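Long-range contacts in nucleoporin NUP82 (Chaetomium thermophilum, PDB 5CWW), which probably serves as a structural component of the nuclear pore complex, where nucleoporins also dock the factors that carry RNA and protein through the pore: residues 107-112 against 158-163; 113-118 against 132-137; 338-343 against 356-361; 375-380 against 469-474; 435-440 against 476-481. All coordinates share one frame; numbering follows the deposited sequence.

Contact 1: 107-112 against 158-163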
# COMPACT_ATOMS: atom_id res chain seq x y z
N ARG B 107 19.09 -22.60 13.24
CA ARG B 107 19.60 -22.91 11.91
C ARG B 107 19.84 -21.63 11.13
O ARG B 107 19.16 -20.63 11.33
CB ARG B 107 18.63 -23.81 11.16
CG ARG B 107 18.83 -25.30 11.39
CD ARG B 107 20.10 -25.80 10.71
NE ARG B 107 19.98 -27.20 10.29
CZ ARG B 107 20.83 -27.81 9.47
NH1 ARG B 107 21.87 -27.17 8.98
NH2 ARG B 107 20.63 -29.08 9.15
N ILE B 108 20.82 -21.67 10.22
CA ILE B 108 21.11 -20.53 9.36
C ILE B 108 20.48 -20.77 7.99
O ILE B 108 20.51 -21.89 7.47
CB ILE B 108 22.64 -20.30 9.21
CG1 ILE B 108 22.95 -18.81 9.14
CG2 ILE B 108 23.22 -21.04 8.00
CD1 ILE B 108 22.89 -18.12 10.49
N ILE B 109 19.90 -19.72 7.42
CA ILE B 109 19.34 -19.77 6.07
C ILE B 109 20.07 -18.78 5.17
O ILE B 109 19.77 -17.59 5.18
CB ILE B 109 17.83 -19.44 6.04
CG1 ILE B 109 17.07 -20.15 7.17
CG2 ILE B 109 17.24 -19.79 4.67
CD1 ILE B 109 17.08 -21.64 7.06
N LYS B 110 21.03 -19.28 4.41
CA LYS B 110 21.69 -18.44 3.41
C LYS B 110 20.73 -18.18 2.27
O LYS B 110 19.96 -19.06 1.88
CB LYS B 110 22.98 -19.10 2.90
CG LYS B 110 24.22 -18.76 3.71
CD LYS B 110 24.62 -17.30 3.55
CE LYS B 110 25.90 -16.97 4.30
NZ LYS B 110 26.25 -15.53 4.20
N THR B 111 20.76 -16.96 1.75
CA THR B 111 19.84 -16.54 0.70
C THR B 111 20.62 -16.07 -0.53
O THR B 111 21.81 -15.78 -0.44
CB THR B 111 18.92 -15.40 1.18
OG1 THR B 111 19.66 -14.17 1.21
CG2 THR B 111 18.37 -15.69 2.57
N PRO B 112 19.94 -16.00 -1.69
CA PRO B 112 20.59 -15.53 -2.92
C PRO B 112 20.48 -14.02 -3.14
O PRO B 112 20.80 -13.56 -4.24
CB PRO B 112 19.82 -16.30 -4.00
CG PRO B 112 18.44 -16.40 -3.45
CD PRO B 112 18.60 -16.54 -1.95
N PRO B 158 16.95 -24.88 1.76
CA PRO B 158 15.63 -24.30 1.50
C PRO B 158 15.54 -23.63 0.13
O PRO B 158 16.41 -22.82 -0.22
CB PRO B 158 15.46 -23.27 2.62
CG PRO B 158 16.35 -23.75 3.71
CD PRO B 158 17.52 -24.38 3.02
N LYS B 159 14.50 -23.96 -0.63
CA LYS B 159 14.33 -23.42 -1.97
C LYS B 159 13.93 -21.95 -1.94
O LYS B 159 13.03 -21.55 -1.19
CB LYS B 159 13.27 -24.23 -2.73
CG LYS B 159 12.98 -23.75 -4.15
CD LYS B 159 14.22 -23.82 -5.03
CE LYS B 159 13.92 -23.40 -6.46
NZ LYS B 159 15.15 -23.41 -7.30
N PHE B 160 14.61 -21.15 -2.75
CA PHE B 160 14.28 -19.74 -2.94
C PHE B 160 13.87 -19.50 -4.39
O PHE B 160 14.57 -19.91 -5.31
CB PHE B 160 15.47 -18.84 -2.59
CG PHE B 160 15.66 -18.62 -1.12
CD1 PHE B 160 16.30 -19.57 -0.34
CD2 PHE B 160 15.21 -17.46 -0.52
CE1 PHE B 160 16.48 -19.36 1.02
CE2 PHE B 160 15.39 -17.25 0.83
CZ PHE B 160 16.02 -18.20 1.60
N TRP B 161 12.72 -18.86 -4.58
CA TRP B 161 12.23 -18.51 -5.91
C TRP B 161 12.36 -17.01 -6.14
O TRP B 161 11.93 -16.21 -5.31
CB TRP B 161 10.77 -18.93 -6.09
CG TRP B 161 10.55 -20.40 -6.14
CD1 TRP B 161 10.48 -21.26 -5.08
CD2 TRP B 161 10.34 -21.19 -7.32
NE1 TRP B 161 10.25 -22.54 -5.53
CE2 TRP B 161 10.16 -22.53 -6.90
CE3 TRP B 161 10.30 -20.90 -8.68
CZ2 TRP B 161 9.94 -23.57 -7.80
CZ3 TRP B 161 10.08 -21.93 -9.57
CH2 TRP B 161 9.90 -23.25 -9.13
N THR B 162 12.94 -16.64 -7.28
CA THR B 162 13.00 -15.24 -7.67
C THR B 162 11.62 -14.80 -8.17
O THR B 162 11.02 -15.48 -9.00
CB THR B 162 14.04 -14.99 -8.77
OG1 THR B 162 15.34 -15.35 -8.29
CG2 THR B 162 14.06 -13.53 -9.20
N LEU B 163 11.14 -13.67 -7.66
CA LEU B 163 9.85 -13.13 -8.06
C LEU B 163 10.05 -11.96 -9.02
O LEU B 163 10.64 -10.94 -8.66
CB LEU B 163 9.05 -12.68 -6.83
CG LEU B 163 7.57 -12.38 -7.08
CD1 LEU B 163 6.78 -13.66 -7.29
CD2 LEU B 163 6.98 -11.56 -5.94
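The phenyl ring of F160 is the tight part of this contact, met from several directions by I109, T111 and P112. P112 lays its CD over one face, 4.0 Å from the ring centroid and 24° off the ring normal, a CH-pi contact. At the far end of the ring, T111 CG2 reaches F160 CZ at 3.6 Å, while I109 CG2 lies at the edge, 3.7 Å from F160 CZ. The first torsion of T111 puts CG2 beside the backbone N and toward the ring, while T111 OG1 bonds to the backbone O of K62. The packing is looser beyond the ring, where I109 CD1 and P158 CG meet at 4.0 Å. K110 starts away from the other segment, its exposed side chain contributing little. The segments belong to adjoining four-stranded sheets, consistent with neighbouring blades of a beta-propeller. The end of strand 106-110 and the loop after it thus meet F160 through fitted apolar surfaces, not paired backbone bonds.

Contact 2: 113-118 against 132-137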
# COMPACT_ATOMS: atom_id res chain seq x y z
N VAL B 113 20.03 -13.27 -2.14
CA VAL B 113 19.88 -11.83 -2.31
C VAL B 113 21.23 -11.16 -2.55
O VAL B 113 22.27 -11.68 -2.16
CB VAL B 113 19.20 -11.17 -1.08
CG1 VAL B 113 17.80 -11.75 -0.88
CG2 VAL B 113 20.06 -11.33 0.18
N ALA B 114 21.20 -10.00 -3.20
CA ALA B 114 22.41 -9.26 -3.53
C ALA B 114 22.55 -7.99 -2.69
O ALA B 114 23.50 -7.23 -2.85
CB ALA B 114 22.43 -8.90 -5.01
N ASP B 115 21.59 -7.78 -1.79
CA ASP B 115 21.63 -6.62 -0.90
C ASP B 115 20.95 -6.96 0.42
O ASP B 115 20.25 -7.97 0.52
CB ASP B 115 20.95 -5.42 -1.55
CG ASP B 115 21.45 -4.09 -1.01
OD1 ASP B 115 22.00 -4.07 0.12
OD2 ASP B 115 21.29 -3.07 -1.70
N ASP B 116 21.16 -6.12 1.43
CA ASP B 116 20.60 -6.35 2.76
C ASP B 116 19.09 -6.52 2.71
O ASP B 116 18.39 -5.75 2.06
CB ASP B 116 20.96 -5.20 3.70
CG ASP B 116 22.44 -5.11 3.97
OD1 ASP B 116 23.11 -6.17 4.06
OD2 ASP B 116 22.95 -3.98 4.11
N ILE B 117 18.59 -7.55 3.39
CA ILE B 117 17.16 -7.79 3.47
C ILE B 117 16.48 -6.65 4.23
O ILE B 117 16.99 -6.18 5.25
CB ILE B 117 16.85 -9.13 4.16
CG1 ILE B 117 17.44 -10.28 3.34
CG2 ILE B 117 15.34 -9.32 4.33
CD1 ILE B 117 17.39 -11.63 4.03
N ARG B 118 15.33 -6.21 3.72
CA ARG B 118 14.59 -5.10 4.31
C ARG B 118 13.31 -5.58 4.98
O ARG B 118 12.92 -5.07 6.03
CB ARG B 118 14.26 -4.06 3.24
CG ARG B 118 15.48 -3.34 2.68
CD ARG B 118 16.03 -2.32 3.66
NE ARG B 118 17.20 -1.63 3.13
CZ ARG B 118 17.14 -0.59 2.30
NH1 ARG B 118 15.97 -0.11 1.90
NH2 ARG B 118 18.26 -0.02 1.88
N LEU B 132 12.29 -9.45 0.91
CA LEU B 132 12.46 -8.21 0.16
C LEU B 132 13.77 -7.50 0.48
O LEU B 132 14.13 -7.32 1.64
CB LEU B 132 11.30 -7.26 0.44
CG LEU B 132 9.98 -7.50 -0.29
CD1 LEU B 132 9.33 -8.80 0.15
CD2 LEU B 132 9.05 -6.31 -0.05
N THR B 133 14.47 -7.11 -0.58
CA THR B 133 15.51 -6.10 -0.49
C THR B 133 14.84 -4.78 -0.83
O THR B 133 13.62 -4.69 -0.80
CB THR B 133 16.69 -6.39 -1.43
OG1 THR B 133 16.23 -6.37 -2.79
CG2 THR B 133 17.31 -7.74 -1.12
N SER B 134 15.63 -3.76 -1.16
CA SER B 134 15.05 -2.49 -1.58
C SER B 134 14.29 -2.63 -2.90
O SER B 134 13.27 -1.97 -3.10
CB SER B 134 16.14 -1.43 -1.70
OG SER B 134 17.18 -1.86 -2.57
N HIS B 135 14.78 -3.50 -3.78
CA HIS B 135 14.22 -3.62 -5.13
C HIS B 135 13.80 -5.04 -5.51
O HIS B 135 12.95 -5.22 -6.39
CB HIS B 135 15.24 -3.12 -6.16
CG HIS B 135 15.40 -1.63 -6.17
ND1 HIS B 135 16.04 -0.94 -5.16
CD2 HIS B 135 14.99 -0.70 -7.06
CE1 HIS B 135 16.03 0.35 -5.44
NE2 HIS B 135 15.40 0.53 -6.59
N THR B 136 14.40 -6.05 -4.87
CA THR B 136 14.18 -7.44 -5.27
C THR B 136 13.24 -8.18 -4.34
O THR B 136 13.05 -7.79 -3.18
CB THR B 136 15.52 -8.22 -5.34
OG1 THR B 136 16.07 -8.34 -4.02
CG2 THR B 136 16.51 -7.50 -6.25
N VAL B 137 12.64 -9.25 -4.85
CA VAL B 137 11.71 -10.07 -4.08
C VAL B 137 12.00 -11.55 -4.33
O VAL B 137 11.96 -12.02 -5.47
CB VAL B 137 10.24 -9.78 -4.44
CG1 VAL B 137 9.30 -10.60 -3.57
CG2 VAL B 137 9.94 -8.29 -4.29
O HOH W 1 18.56 -3.45 0.14
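R118 and L132 bring the two segments together: R118 N donates to L132 O at 2.6 Å in a nearly straight bond (172°). From there the R118 side chain runs over the turn atom by atom. Its CB stays 3.6 Å from L132 O, and CG passes on to T133 C at 3.8 Å. A bend at chi2 (-75°) then swings CD aside, and the guanidinium ends with NH1 3.8 Å from S134 CB, which lies over one face of the group. Water 1 adds a polar link, donating to D116 O and accepting from S134 N. T133 faces both ways: CG2 packs 3.4 Å from D115 O and also touches V113 CB, while OG1 accepts from T136 N at 2.8 Å in an ST motif. An alanine at T133 would probably leave T136 N without this acceptor and open a gap beside V113 and D115 O. Segment 113-118 carries the chain from outermost strand 106-110 of one sheet into strand 119-122 of the next, and 132-137 spans the turn between strands 128-132 and 137-141, with L132 resting on V175 and A178 of strand 175-180.

Contact 3: 338-343 against 356-361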
# COMPACT_ATOMS: atom_id res chain seq x y z
N ASP B 338 -22.96 -15.87 -8.97
CA ASP B 338 -24.16 -16.69 -8.79
C ASP B 338 -24.23 -17.80 -9.84
O ASP B 338 -24.57 -18.94 -9.52
CB ASP B 338 -25.42 -15.82 -8.88
CG ASP B 338 -25.54 -14.85 -7.72
OD1 ASP B 338 -25.10 -15.19 -6.60
OD2 ASP B 338 -26.09 -13.75 -7.93
N ASN B 339 -23.88 -17.46 -11.08
CA ASN B 339 -23.89 -18.41 -12.18
C ASN B 339 -22.56 -19.14 -12.30
O ASN B 339 -22.08 -19.40 -13.40
CB ASN B 339 -24.22 -17.70 -13.50
CG ASN B 339 -25.56 -17.00 -13.47
OD1 ASN B 339 -26.52 -17.50 -12.88
ND2 ASN B 339 -25.63 -15.84 -14.11
N GLN B 340 -21.98 -19.46 -11.15
CA GLN B 340 -20.67 -20.09 -11.09
C GLN B 340 -20.65 -21.21 -10.05
O GLN B 340 -21.04 -21.00 -8.90
CB GLN B 340 -19.59 -19.05 -10.78
CG GLN B 340 -18.17 -19.59 -10.79
CD GLN B 340 -17.14 -18.55 -10.38
OE1 GLN B 340 -16.15 -18.88 -9.73
NE2 GLN B 340 -17.37 -17.30 -10.76
N GLU B 341 -20.18 -22.38 -10.47
CA GLU B 341 -20.04 -23.51 -9.56
C GLU B 341 -18.62 -23.53 -9.00
O GLU B 341 -17.66 -23.65 -9.76
CB GLU B 341 -20.34 -24.83 -10.28
CG GLU B 341 -21.80 -25.02 -10.66
CD GLU B 341 -22.72 -25.13 -9.45
OE1 GLU B 341 -23.92 -24.80 -9.58
OE2 GLU B 341 -22.24 -25.54 -8.37
N PRO B 342 -18.48 -23.42 -7.67
CA PRO B 342 -17.14 -23.36 -7.08
C PRO B 342 -16.41 -24.69 -7.15
O PRO B 342 -17.00 -25.74 -6.87
CB PRO B 342 -17.41 -22.97 -5.63
CG PRO B 342 -18.77 -23.50 -5.35
CD PRO B 342 -19.53 -23.37 -6.63
N LYS B 343 -15.14 -24.65 -7.54
CA LYS B 343 -14.31 -25.84 -7.57
C LYS B 343 -13.72 -26.13 -6.20
O LYS B 343 -13.51 -25.23 -5.38
CB LYS B 343 -13.21 -25.70 -8.62
CG LYS B 343 -13.73 -25.59 -10.04
CD LYS B 343 -12.73 -24.95 -10.98
CE LYS B 343 -11.67 -25.96 -11.41
NZ LYS B 343 -12.23 -27.00 -12.32
N VAL B 356 -13.50 -22.72 -4.38
CA VAL B 356 -12.64 -21.84 -5.16
C VAL B 356 -13.43 -21.24 -6.31
O VAL B 356 -13.98 -21.95 -7.15
CB VAL B 356 -11.41 -22.59 -5.73
CG1 VAL B 356 -10.52 -21.63 -6.51
CG2 VAL B 356 -10.63 -23.24 -4.60
N TYR B 357 -13.48 -19.91 -6.34
CA TYR B 357 -14.17 -19.17 -7.40
C TYR B 357 -13.16 -18.49 -8.31
O TYR B 357 -12.01 -18.29 -7.93
CB TYR B 357 -15.12 -18.13 -6.81
CG TYR B 357 -16.23 -18.70 -5.95
CD1 TYR B 357 -16.00 -19.05 -4.63
CD2 TYR B 357 -17.51 -18.87 -6.46
CE1 TYR B 357 -17.01 -19.56 -3.84
CE2 TYR B 357 -18.53 -19.38 -5.68
CZ TYR B 357 -18.28 -19.73 -4.37
OH TYR B 357 -19.29 -20.24 -3.59
N THR B 358 -13.61 -18.12 -9.50
CA THR B 358 -12.79 -17.32 -10.41
C THR B 358 -13.25 -15.87 -10.32
O THR B 358 -14.38 -15.59 -9.94
CB THR B 358 -12.90 -17.80 -11.87
OG1 THR B 358 -14.17 -17.40 -12.41
CG2 THR B 358 -12.75 -19.31 -11.95
N ARG B 359 -12.35 -14.95 -10.64
CA ARG B 359 -12.68 -13.53 -10.61
C ARG B 359 -13.71 -13.21 -11.68
O ARG B 359 -13.56 -13.64 -12.82
CB ARG B 359 -11.44 -12.67 -10.82
CG ARG B 359 -11.68 -11.18 -10.64
CD ARG B 359 -10.78 -10.37 -11.55
NE ARG B 359 -9.37 -10.54 -11.21
CZ ARG B 359 -8.46 -11.12 -11.99
NH1 ARG B 359 -8.78 -11.61 -13.18
NH2 ARG B 359 -7.20 -11.21 -11.57
N PRO B 360 -14.77 -12.48 -11.32
CA PRO B 360 -15.68 -11.98 -12.36
C PRO B 360 -14.93 -11.16 -13.41
O PRO B 360 -14.03 -10.40 -13.06
CB PRO B 360 -16.66 -11.10 -11.58
CG PRO B 360 -16.68 -11.71 -10.22
CD PRO B 360 -15.28 -12.18 -9.97
N SER B 361 -15.30 -11.33 -14.67
CA SER B 361 -14.67 -10.59 -15.76
C SER B 361 -15.39 -9.27 -16.00
O SER B 361 -14.81 -8.32 -16.50
CB SER B 361 -14.66 -11.42 -17.04
OG SER B 361 -13.78 -12.53 -16.91
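Q340 gives its side-chain oxygen to the backbone of T358: T358 N donates to Q340 OE1 at 2.7 Å (161°), tilted somewhat from the amide carbonyl plane. The glutamine reaches across because it is stretched out, CG anti to the backbone N (chi1 -176°) and CD anti again beyond it. Its other amide atom, NE2, bonds back to E336 O in helix 321-338, so both ends of the amide are engaged and its rotation is fixed. Further along, K343 and V356 form an antiparallel hydrogen-bonded pair, with K343 N to V356 O at 3.0 Å and V356 N to K343 O at 2.7 Å. Between these polar anchors lies the packing. P342 sets CB over one face of the Y357 ring, 3.8 Å from its centroid and 19° off the normal, a CH-pi contact, while Q340 OE1 sits at the edge of the same ring, 3.5 Å from Y357 CD2. The tyrosine hydroxyl turns to E355 OE1, and I337 of helix 321-338 also packs on Y357. At its start strand 343-345 meets strand 354-358 through backbone bonds. The chemistry implies that, two residues further along the latter, a glutamine side chain supplies the acceptor where this backbone pairing has ended, and so ties the end of the helix to the small three-stranded sheet.

Contact 4: 375-380 against 469-474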
# COMPACT_ATOMS: atom_id res chain seq x y z
N PHE B 375 -9.89 13.96 4.38
CA PHE B 375 -9.98 13.72 5.81
C PHE B 375 -10.88 14.76 6.46
O PHE B 375 -10.48 15.90 6.68
CB PHE B 375 -8.59 13.74 6.45
CG PHE B 375 -7.63 12.74 5.86
CD1 PHE B 375 -8.08 11.52 5.40
CD2 PHE B 375 -6.28 13.03 5.77
CE1 PHE B 375 -7.20 10.60 4.85
CE2 PHE B 375 -5.39 12.12 5.22
CZ PHE B 375 -5.85 10.90 4.77
N ASP B 376 -12.11 14.36 6.76
CA ASP B 376 -13.05 15.26 7.43
C ASP B 376 -12.59 15.49 8.87
O ASP B 376 -12.11 14.57 9.53
CB ASP B 376 -14.46 14.67 7.40
CG ASP B 376 -15.52 15.66 7.86
OD1 ASP B 376 -15.25 16.88 7.87
OD2 ASP B 376 -16.63 15.21 8.21
N LEU B 377 -12.72 16.73 9.34
CA LEU B 377 -12.23 17.14 10.66
C LEU B 377 -10.73 16.88 10.83
O LEU B 377 -10.26 16.61 11.93
CB LEU B 377 -13.00 16.43 11.77
CG LEU B 377 -14.52 16.57 11.77
CD1 LEU B 377 -15.09 15.92 13.02
CD2 LEU B 377 -14.95 18.03 11.69
N ASN B 378 -9.99 16.97 9.73
CA ASN B 378 -8.54 16.84 9.79
C ASN B 378 -7.93 17.97 10.61
O ASN B 378 -8.41 19.10 10.54
CB ASN B 378 -7.95 16.83 8.37
CG ASN B 378 -6.48 16.47 8.36
OD1 ASN B 378 -6.11 15.32 8.55
ND2 ASN B 378 -5.63 17.46 8.10
N PRO B 379 -6.88 17.68 11.39
CA PRO B 379 -6.19 18.77 12.09
C PRO B 379 -5.66 19.81 11.12
O PRO B 379 -5.14 19.46 10.06
CB PRO B 379 -5.04 18.05 12.81
CG PRO B 379 -5.48 16.64 12.94
CD PRO B 379 -6.32 16.36 11.73
N GLU B 380 -5.80 21.09 11.48
CA GLU B 380 -5.34 22.17 10.62
C GLU B 380 -3.91 22.55 10.97
O GLU B 380 -3.45 22.31 12.08
CB GLU B 380 -6.27 23.38 10.74
CG GLU B 380 -6.46 23.90 12.16
CD GLU B 380 -7.43 25.06 12.23
OE1 GLU B 380 -8.06 25.38 11.20
OE2 GLU B 380 -7.57 25.65 13.32
N SER B 469 -14.46 10.25 1.32
CA SER B 469 -14.18 10.85 2.61
C SER B 469 -13.96 9.83 3.72
O SER B 469 -14.57 8.76 3.74
CB SER B 469 -15.33 11.78 3.02
OG SER B 469 -15.12 12.34 4.30
N LEU B 470 -13.05 10.17 4.63
CA LEU B 470 -12.88 9.46 5.89
C LEU B 470 -13.09 10.45 7.03
O LEU B 470 -12.82 11.64 6.87
CB LEU B 470 -11.49 8.83 5.98
CG LEU B 470 -11.16 7.73 4.97
CD1 LEU B 470 -9.67 7.40 5.02
CD2 LEU B 470 -11.99 6.49 5.23
N LEU B 471 -13.56 9.95 8.16
CA LEU B 471 -13.76 10.78 9.35
C LEU B 471 -12.58 10.66 10.30
O LEU B 471 -12.34 9.59 10.87
CB LEU B 471 -15.05 10.39 10.07
CG LEU B 471 -15.31 11.06 11.43
CD1 LEU B 471 -15.35 12.57 11.30
CD2 LEU B 471 -16.61 10.54 12.04
N THR B 472 -11.83 11.75 10.46
CA THR B 472 -10.73 11.77 11.41
C THR B 472 -11.30 11.74 12.83
O THR B 472 -11.93 12.70 13.27
CB THR B 472 -9.84 13.01 11.24
OG1 THR B 472 -9.48 13.16 9.87
CG2 THR B 472 -8.59 12.90 12.09
N PHE B 473 -11.09 10.63 13.52
CA PHE B 473 -11.61 10.47 14.87
C PHE B 473 -10.62 10.99 15.91
O PHE B 473 -11.00 11.65 16.87
CB PHE B 473 -11.93 9.01 15.17
CG PHE B 473 -12.09 8.72 16.63
CD1 PHE B 473 -13.20 9.18 17.32
CD2 PHE B 473 -11.13 8.01 17.32
CE1 PHE B 473 -13.35 8.93 18.67
CE2 PHE B 473 -11.26 7.75 18.67
CZ PHE B 473 -12.37 8.21 19.34
N GLN B 474 -9.34 10.70 15.70
CA GLN B 474 -8.31 11.05 16.66
C GLN B 474 -6.93 11.14 16.01
O GLN B 474 -6.63 10.41 15.06
CB GLN B 474 -8.30 10.03 17.80
CG GLN B 474 -7.28 10.31 18.89
CD GLN B 474 -7.38 9.32 20.03
OE1 GLN B 474 -7.97 8.25 19.89
NE2 GLN B 474 -6.79 9.67 21.17
O HOH W 2 -10.18 15.20 14.25
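F375 lies beside L470, its CE1 4.0 Å from L470 CD1, which sits at the ring edge. D376 carries the parallel pairing. Its N donates to L470 O at 2.8 Å, and its O accepts twice from T472, from the backbone N at 3.0 Å and from OG1, also at 3.0 Å, the hydroxyl standing above the carbonyl plane. Chi1 of -50° sets OG1 of T472 beside its backbone N, where both reach this oxygen. Beyond the two segments, D376 OD2 pairs with a basic side chain on the chain of another protein. At L377 the chain leaves the ladder in a type II turn from F375 to N378, and L377 CD1 meets L471 CD1 at 3.8 Å. Water 2 donates to L377 O and T472 O. N378 sends OD1 to K438 NZ, and P379 CD ends near T472 CG2 at 4.2 Å. A valine in place of T472 would probably leave D376 O with one fewer donor and the turn less firmly held. Strand 374-376 is an outermost strand of a mixed five-stranded sheet, parallel to 469-476, which pairs antiparallel with 437-441; at the end of segment 469-474, F473 and Q474 both face I439 in a classic beta bulge.

Contact 5: 435-440 against 476-481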
# COMPACT_ATOMS: atom_id res chain seq x y z
N GLY B 435 5.93 10.30 13.41
CA GLY B 435 5.44 9.32 14.36
C GLY B 435 4.01 9.62 14.76
O GLY B 435 3.43 8.91 15.59
N GLN B 436 3.44 10.67 14.19
CA GLN B 436 2.03 11.00 14.41
C GLN B 436 1.15 9.86 13.91
O GLN B 436 1.37 9.33 12.82
CB GLN B 436 1.66 12.31 13.70
CG GLN B 436 0.19 12.70 13.82
CD GLN B 436 -0.25 13.68 12.75
OE1 GLN B 436 -0.59 13.29 11.63
NE2 GLN B 436 -0.23 14.96 13.09
N VAL B 437 0.16 9.50 14.71
CA VAL B 437 -0.82 8.49 14.33
C VAL B 437 -2.19 9.14 14.18
O VAL B 437 -2.60 9.96 15.00
CB VAL B 437 -0.92 7.36 15.38
CG1 VAL B 437 -1.98 6.34 14.97
CG2 VAL B 437 0.43 6.69 15.54
N LYS B 438 -2.89 8.77 13.11
CA LYS B 438 -4.22 9.29 12.84
C LYS B 438 -5.20 8.14 12.69
O LYS B 438 -4.98 7.23 11.88
CB LYS B 438 -4.20 10.16 11.59
CG LYS B 438 -5.45 11.00 11.40
CD LYS B 438 -5.32 11.96 10.22
CE LYS B 438 -4.33 13.08 10.51
NZ LYS B 438 -4.04 13.90 9.30
N ILE B 439 -6.26 8.16 13.49
CA ILE B 439 -7.28 7.12 13.46
C ILE B 439 -8.51 7.64 12.74
O ILE B 439 -9.18 8.56 13.22
CB ILE B 439 -7.67 6.66 14.88
CG1 ILE B 439 -6.42 6.28 15.69
CG2 ILE B 439 -8.65 5.49 14.81
CD1 ILE B 439 -5.57 5.19 15.06
N CYS B 440 -8.80 7.06 11.58
CA CYS B 440 -9.92 7.49 10.76
C CYS B 440 -10.98 6.40 10.67
O CYS B 440 -10.66 5.21 10.65
CB CYS B 440 -9.44 7.86 9.36
SG CYS B 440 -8.10 9.07 9.36
N PHE B 476 -2.75 11.68 17.36
CA PHE B 476 -1.84 11.84 18.48
C PHE B 476 -0.39 11.51 18.12
O PHE B 476 -0.13 10.66 17.26
CB PHE B 476 -2.29 10.97 19.66
CG PHE B 476 -2.43 9.51 19.32
CD1 PHE B 476 -1.33 8.66 19.38
CD2 PHE B 476 -3.65 8.98 18.95
CE1 PHE B 476 -1.46 7.32 19.07
CE2 PHE B 476 -3.79 7.64 18.65
CZ PHE B 476 -2.69 6.81 18.71
N ASP B 477 0.54 12.19 18.78
CA ASP B 477 1.96 11.89 18.64
C ASP B 477 2.31 10.58 19.34
O ASP B 477 1.64 10.18 20.29
CB ASP B 477 2.82 13.02 19.21
CG ASP B 477 2.83 14.26 18.33
OD1 ASP B 477 2.72 14.13 17.09
OD2 ASP B 477 2.98 15.37 18.88
N THR B 478 3.37 9.93 18.86
CA THR B 478 3.96 8.80 19.56
C THR B 478 5.42 9.09 19.88
O THR B 478 6.07 8.33 20.61
CB THR B 478 3.87 7.50 18.74
OG1 THR B 478 4.60 7.65 17.51
CG2 THR B 478 2.42 7.16 18.43
N LEU B 479 5.94 10.18 19.34
CA LEU B 479 7.32 10.61 19.58
C LEU B 479 7.37 12.03 20.13
O LEU B 479 6.51 12.86 19.82
CB LEU B 479 8.15 10.54 18.30
CG LEU B 479 8.32 9.17 17.64
CD1 LEU B 479 9.06 9.31 16.32
CD2 LEU B 479 9.06 8.22 18.57
N LYS B 480 8.38 12.31 20.95
CA LYS B 480 8.66 13.68 21.36
C LYS B 480 9.38 14.38 20.22
O LYS B 480 10.00 13.71 19.39
CB LYS B 480 9.51 13.72 22.64
CG LYS B 480 8.99 12.86 23.78
CD LYS B 480 9.66 13.23 25.09
CE LYS B 480 9.35 12.24 26.19
NZ LYS B 480 9.97 10.91 25.93
N PRO B 481 9.30 15.72 20.16
CA PRO B 481 9.95 16.47 19.09
C PRO B 481 11.43 16.13 18.93
O PRO B 481 11.94 16.08 17.80
CB PRO B 481 9.78 17.93 19.53
CG PRO B 481 8.54 17.92 20.35
CD PRO B 481 8.53 16.59 21.06
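V437 and F476 form an antiparallel hydrogen-bonded pair, V437 N donating to F476 O at 2.8 Å in an almost straight bond (177°) and F476 N to V437 O at 2.9 Å. The F476 side chain lies beside that of V437, pointing the same way: chi1 of 56° sets CG between the backbone N and the carbonyl carbon, and one face of the ring receives V437 CB, 4.1 Å from the centroid and 26° off the normal. Beyond it I439 CG1 touches CE2 of F476 at 4.2 Å, and the same ring makes a cation-pi contact with R549. The pair belongs to a five-stranded sheet consistent with one blade of a beta-propeller, and at F476 that sheet runs on into another protein, a strand of which pairs with it in parallel. V437 CG2 and T478 CG2 meet at 3.5 Å, the two side chains crossing at about a right angle, with V504 of strand 501-506 against both. On the other branch of the threonine, T478 OG1 donates to G435 O at 2.6 Å. G435 has no CB; one in its place would run into L479 CD1 and, at these backbone angles, into the preceding carbonyl oxygen. D477 turns OD2 to a backbone group of the other protein.

Overall arrangement
Contacts 4 and 5 hold the same mixed sheet, where strands 469-476 and 437-441 are neighbours, and they touch through N378 with K438 and Q474 with I439. Contact 5 is the buried member, contact 4 only partly so, and both reach the chain of another protein. Contacts 1 and 2 have centres about 12 Å apart, with contact 2 nested inside the loop that contact 1 closes; contact 1 lies on the opposite side of the chain's centre from contact 4. Contact 1 is a surface contact made of apolar packing; contact 2, partly buried, adds a backbone bond, a bridging water and turn bonds to its packing. Contact 3, partly buried and remote from the others, mixes ladder bonds with a side-chain amide beside a helix end.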